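Local coordinates for BlEst2 (Bacillus licheniformis, PDB 6WPX), which probably hydrolyses ester bonds as a lipase or esterase, here in a propeptide form whose C-terminal domain has an autoinhibitory effect, at residues T204-K209 and N238-Y243; R140-G145 and P265-L270. All blocks are in the same frame, centred on the assembly; numbering follows the deposited sequence.

Interaction 1. Residues T204-K209 and N238-Y243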
loop_
_atom_site.group_PDB
_atom_site.type_symbol
_atom_site.label_atom_id
_atom_site.label_comp_id
_atom_site.label_asym_id
_atom_site.label_seq_id
_atom_site.Cartn_x
_atom_site.Cartn_y
_atom_site.Cartn_z
ATOM N N THR A 204 1.432 -13.696 10.725
ATOM C CA THR A 204 1.764 -12.470 9.994
ATOM C C THR A 204 2.908 -11.778 10.658
ATOM O O THR A 204 2.997 -11.746 11.886
ATOM C CB THR A 204 0.568 -11.506 9.835
ATOM O OG1 THR A 204 0.274 -10.918 11.093
ATOM C CG2 THR A 204 -0.686 -12.167 9.221
ATOM N N LEU A 205 3.795 -11.250 9.843
ATOM C CA LEU A 205 4.904 -10.407 10.270
ATOM C C LEU A 205 4.658 -9.064 9.604
ATOM O O LEU A 205 4.134 -9.005 8.484
ATOM C CB LEU A 205 6.276 -10.949 9.838
ATOM C CG LEU A 205 7.003 -11.832 10.869
ATOM C CD1 LEU A 205 6.270 -13.157 11.045
ATOM C CD2 LEU A 205 8.454 -12.108 10.418
ATOM N N ALA A 206 5.009 -7.998 10.300
ATOM C CA ALA A 206 4.888 -6.645 9.755
ATOM C C ALA A 206 6.041 -5.818 10.270
ATOM O O ALA A 206 6.550 -6.077 11.364
ATOM C CB ALA A 206 3.557 -6.019 10.160
ATOM N N GLY A 207 6.455 -4.845 9.475
ATOM C CA GLY A 207 7.525 -3.931 9.860
ATOM C C GLY A 207 6.987 -2.566 10.265
ATOM O O GLY A 207 5.873 -2.192 9.872
ATOM N N ASN A 208 7.764 -1.818 11.059
ATOM C CA ASN A 208 7.364 -0.462 11.485
ATOM C C ASN A 208 8.427 0.564 11.100
ATOM O O ASN A 208 8.362 1.698 11.550
ATOM C CB ASN A 208 7.116 -0.405 12.995
ATOM C CG ASN A 208 8.324 -0.765 13.814
ATOM O OD1 ASN A 208 9.456 -0.729 13.351
ATOM N ND2 ASN A 208 8.105 -1.228 15.010
ATOM N N LYS A 209 9.428 0.147 10.324
ATOM C CA LYS A 209 10.510 1.046 9.938
ATOM C C LYS A 209 10.203 1.675 8.580
ATOM O O LYS A 209 9.856 0.966 7.649
ATOM C CB LYS A 209 11.863 0.289 9.909
ATOM C CG LYS A 209 13.063 1.211 9.707
ATOM C CD LYS A 209 14.384 0.610 10.190
ATOM C CE LYS A 209 15.112 -0.152 9.109
ATOM N NZ LYS A 209 16.509 -0.468 9.506
ATOM N N ASN A 238 -2.961 -3.066 8.378
ATOM C CA ASN A 238 -3.373 -3.714 7.145
ATOM C C ASN A 238 -2.562 -4.950 6.814
ATOM O O ASN A 238 -2.931 -5.654 5.892
ATOM C CB ASN A 238 -3.378 -2.712 5.975
ATOM C CG ASN A 238 -4.501 -1.699 6.060
ATOM O OD1 ASN A 238 -5.123 -1.506 7.097
ATOM N ND2 ASN A 238 -4.836 -1.083 4.953
ATOM N N ALA A 239 -1.498 -5.247 7.589
ATOM C CA ALA A 239 -0.655 -6.435 7.394
ATOM C C ALA A 239 -1.145 -7.638 8.215
ATOM O O ALA A 239 -0.529 -8.720 8.179
ATOM C CB ALA A 239 0.792 -6.113 7.740
ATOM N N ARG A 240 -2.268 -7.464 8.940
ATOM C CA ARG A 240 -2.790 -8.490 9.857
ATOM C C ARG A 240 -4.011 -9.231 9.343
ATOM O O ARG A 240 -4.695 -8.738 8.437
ATOM C CB ARG A 240 -3.143 -7.854 11.232
ATOM C CG ARG A 240 -2.040 -7.026 11.860
ATOM C CD ARG A 240 -0.696 -7.748 11.816
ATOM N NE ARG A 240 0.297 -7.058 12.618
ATOM C CZ ARG A 240 1.455 -7.580 12.989
ATOM N NH1 ARG A 240 1.783 -8.818 12.626
ATOM N NH2 ARG A 240 2.299 -6.871 13.714
ATOM N N LEU A 241 -4.278 -10.414 9.940
ATOM C CA LEU A 241 -5.461 -11.229 9.712
ATOM C C LEU A 241 -6.123 -11.473 11.085
ATOM O O LEU A 241 -5.409 -11.703 12.075
ATOM C CB LEU A 241 -5.154 -12.562 9.011
ATOM C CG LEU A 241 -4.706 -12.486 7.547
ATOM C CD1 LEU A 241 -4.151 -13.836 7.096
ATOM C CD2 LEU A 241 -5.864 -12.080 6.645
ATOM N N PRO A 242 -7.473 -11.406 11.173
ATOM C CA PRO A 242 -8.131 -11.518 12.495
ATOM C C PRO A 242 -7.935 -12.826 13.263
ATOM O O PRO A 242 -7.924 -12.800 14.490
ATOM C CB PRO A 242 -9.621 -11.270 12.187
ATOM C CG PRO A 242 -9.767 -11.488 10.730
ATOM C CD PRO A 242 -8.448 -11.129 10.102
ATOM N N TYR A 243 -7.749 -13.940 12.564
ATOM C CA TYR A 243 -7.601 -15.278 13.157
ATOM C C TYR A 243 -6.138 -15.720 13.145
ATOM O O TYR A 243 -5.853 -16.865 13.481
ATOM C CB TYR A 243 -8.419 -16.286 12.325
ATOM C CG TYR A 243 -8.354 -15.968 10.845
ATOM C CD1 TYR A 243 -7.256 -16.351 10.074
ATOM C CD2 TYR A 243 -9.358 -15.227 10.227
ATOM C CE1 TYR A 243 -7.159 -16.000 8.732
ATOM C CE2 TYR A 243 -9.271 -14.872 8.886
ATOM C CZ TYR A 243 -8.165 -15.255 8.147
ATOM O OH TYR A 243 -8.078 -14.942 6.827
HETATM O O HOH W 1 1.878 -9.702 6.927
#
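A buried arginine clasps a strand near the edge of the central sheet in this contact, where Thr204 of strand 201-205 and Ala206 two residues on meet Ala239 and Arg240 of the loop leading to strand 245-246. Arg240 bends at chi2 (-47°), which turns CD back toward Thr204, and NH1 donates to Thr204 OG1 at 3.0 Å. The bond is fairly straight, 162° at the hydrogen, and OG1 lies almost exactly in the guanidinium plane. Ala206 CB sits over the centre of one face of that plane, 3.9 Å from Arg240 CZ. Beyond the segments, NE forms a salt bridge with Glu236, NH2 bonds to Leu247 O, and Thr204 OG1 also pairs with Asn246. A leucine in place of Arg240 would probably leave Glu236 without its charged mate and Leu247 O without this donor. The same Ala206 CB touches Ala239 CB at 3.7 Å, while Thr204 CB lies 3.4 Å from Ala239 O. A water within hydrogen-bonding distance of Leu205 O (2.8 Å) and Ala239 O (2.9 Å) has fewer protons than acceptors around it. The loop belongs to a beta-alpha-beta connection, helix 218-224 lying between parallel strands 201-205 and 245-246, consistent with the alpha/beta-hydrolase fold.

Interaction 2. Residues R140-G145 and P265-L270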
loop_
_atom_site.group_PDB
_atom_site.type_symbol
_atom_site.label_atom_id
_atom_site.label_comp_id
_atom_site.label_asym_id
_atom_site.label_seq_id
_atom_site.Cartn_x
_atom_site.Cartn_y
_atom_site.Cartn_z
ATOM N N ARG A 140 1.004 -24.564 6.742
ATOM C CA ARG A 140 0.846 -23.241 7.311
ATOM C C ARG A 140 1.343 -22.170 6.371
ATOM O O ARG A 140 2.110 -22.447 5.440
ATOM C CB ARG A 140 1.535 -23.128 8.698
ATOM C CG ARG A 140 3.063 -23.227 8.655
ATOM C CD ARG A 140 3.672 -23.149 10.047
ATOM N NE ARG A 140 3.223 -24.257 10.898
ATOM C CZ ARG A 140 3.353 -24.288 12.217
ATOM N NH1 ARG A 140 3.935 -23.276 12.857
ATOM N NH2 ARG A 140 2.923 -25.335 12.907
ATOM N N VAL A 141 0.931 -20.951 6.655
ATOM C CA VAL A 141 1.302 -19.761 5.901
ATOM C C VAL A 141 1.841 -18.687 6.851
ATOM O O VAL A 141 1.185 -18.315 7.822
ATOM C CB VAL A 141 0.110 -19.232 5.068
ATOM C CG1 VAL A 141 0.502 -18.011 4.231
ATOM C CG2 VAL A 141 -0.468 -20.331 4.175
ATOM N N ILE A 142 3.009 -18.141 6.501
ATOM C CA ILE A 142 3.624 -17.001 7.162
ATOM C C ILE A 142 3.671 -15.877 6.114
ATOM O O ILE A 142 4.223 -16.050 5.039
ATOM C CB ILE A 142 5.011 -17.354 7.731
ATOM C CG1 ILE A 142 4.904 -18.514 8.751
ATOM C CG2 ILE A 142 5.715 -16.087 8.309
ATOM C CD1 ILE A 142 6.140 -19.311 8.872
ATOM N N THR A 143 3.061 -14.746 6.421
ATOM C CA THR A 143 3.053 -13.605 5.510
ATOM C C THR A 143 3.976 -12.522 6.062
ATOM O O THR A 143 3.960 -12.262 7.258
ATOM C CB THR A 143 1.639 -13.113 5.199
ATOM O OG1 THR A 143 1.105 -12.390 6.307
ATOM C CG2 THR A 143 0.697 -14.231 4.735
ATOM N N LEU A 144 4.769 -11.899 5.177
ATOM C CA LEU A 144 5.719 -10.850 5.508
ATOM C C LEU A 144 5.275 -9.570 4.802
ATOM O O LEU A 144 5.334 -9.494 3.573
ATOM C CB LEU A 144 7.145 -11.236 5.027
ATOM C CG LEU A 144 7.675 -12.664 5.377
ATOM C CD1 LEU A 144 9.068 -12.899 4.775
ATOM C CD2 LEU A 144 7.700 -12.893 6.868
ATOM N N GLY A 145 4.862 -8.583 5.585
ATOM C CA GLY A 145 4.410 -7.289 5.073
ATOM C C GLY A 145 3.343 -7.396 4.019
ATOM O O GLY A 145 3.400 -6.703 2.997
ATOM N N PRO A 265 15.667 -16.077 10.936
ATOM C CA PRO A 265 15.729 -16.534 12.340
ATOM C C PRO A 265 14.481 -16.140 13.145
ATOM O O PRO A 265 14.104 -16.858 14.083
ATOM C CB PRO A 265 16.980 -15.819 12.885
ATOM C CG PRO A 265 17.748 -15.395 11.727
ATOM C CD PRO A 265 16.774 -15.124 10.649
ATOM N N VAL A 266 13.809 -15.018 12.739
ATOM C CA VAL A 266 12.616 -14.499 13.403
ATOM C C VAL A 266 11.403 -15.386 13.110
ATOM O O VAL A 266 10.704 -15.757 14.038
ATOM C CB VAL A 266 12.338 -12.996 13.095
ATOM C CG1 VAL A 266 11.063 -12.524 13.827
ATOM C CG2 VAL A 266 13.544 -12.126 13.479
ATOM N N PHE A 267 11.158 -15.743 11.847
ATOM C CA PHE A 267 10.011 -16.614 11.584
ATOM C C PHE A 267 10.357 -18.095 11.715
ATOM O O PHE A 267 9.450 -18.901 11.669
ATOM C CB PHE A 267 9.313 -16.284 10.244
ATOM C CG PHE A 267 10.115 -16.449 8.975
ATOM C CD1 PHE A 267 10.407 -17.720 8.476
ATOM C CD2 PHE A 267 10.494 -15.335 8.218
ATOM C CE1 PHE A 267 11.131 -17.871 7.292
ATOM C CE2 PHE A 267 11.215 -15.492 7.031
ATOM C CZ PHE A 267 11.520 -16.755 6.572
ATOM N N MET A 268 11.634 -18.470 11.906
ATOM C CA MET A 268 12.022 -19.889 12.070
ATOM C C MET A 268 11.192 -20.607 13.171
ATOM O O MET A 268 10.649 -21.672 12.864
ATOM C CB MET A 268 13.508 -20.098 12.251
ATOM C CG MET A 268 13.899 -21.597 12.279
ATOM S SD MET A 268 15.653 -21.877 12.486
ATOM C CE MET A 268 15.912 -21.241 14.165
ATOM N N PRO A 269 10.977 -20.037 14.380
ATOM C CA PRO A 269 10.082 -20.717 15.348
ATOM C C PRO A 269 8.642 -20.816 14.818
ATOM O O PRO A 269 7.946 -21.765 15.142
ATOM C CB PRO A 269 10.120 -19.813 16.596
ATOM C CG PRO A 269 10.689 -18.565 16.158
ATOM C CD PRO A 269 11.542 -18.798 14.960
ATOM N N LEU A 270 8.216 -19.859 13.996
ATOM C CA LEU A 270 6.860 -19.821 13.414
ATOM C C LEU A 270 6.668 -20.908 12.364
ATOM O O LEU A 270 5.539 -21.213 11.998
ATOM C CB LEU A 270 6.518 -18.426 12.814
ATOM C CG LEU A 270 6.731 -17.211 13.717
ATOM C CD1 LEU A 270 6.123 -15.974 13.097
ATOM C CD2 LEU A 270 6.168 -17.414 15.120
#
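Ile142, Leu144, Phe267 and Leu270 form the apolar centre, all four buried between strand 138-144 and the segment 265-270, which continues helix 260-267. The side chains of Leu144 and Phe267 cross at about a right angle, the two methyls reaching adjacent ring atoms: CD2 lies 3.9 Å from Phe267 CD2, and CD1 is 4.1 Å from Phe267 CE2. Ile142 spans both partners with separate branches. Its CG2, anti to the backbone N, packs against Phe267 CB at 4.1 Å, whereas CD1, at the end of the other branch, comes within 4.1 Å of Leu270 CB. Val116 of the adjacent strand 113-118 also touches Phe267. This is the helix-on-sheet layering of an alpha/beta-hydrolase core: alternate residues of strand 138-144 face helix 260-267 and its continuation. Nearer the edge, Ile142 CD1 also approaches Leu270 O at 3.7 Å. The same oxygen accepts a hydrogen bond from Arg140 NH1 at 2.8 Å, with 152° at the hydrogen. It lies near the guanidinium plane, although NH1 stands well above the plane of the carbonyl. Arg140 NH1 also bonds to Ile273 O, so one nitrogen ties two backbone carbonyls to the strand.

How the interactions relate
Interactions 1 and 2 illustrate how one sheet can carry distinct contacts on neighbouring strands. Their centres lie 11 Å apart, and strands 201-205 and 138-144 run parallel side by side in the mixed seven-stranded sheet. Probable hydrogen bonds join them directly, from Leu205 N to Thr143 O at 2.8 Å and between Leu205 O and Gly145 N at 3.0 Å. Side chains meet as well: Thr204 packs on Thr143, and Leu205 on Leu270. Along the chain, 140-145 comes first, then 204-209 and 238-243, with 265-270 last, so interaction 1 is nested within the loop closed by interaction 2. Interaction 2 packs segment 265-270 on strand 138-144, while interaction 1 holds the loop before strand 245-246 against strand 201-205.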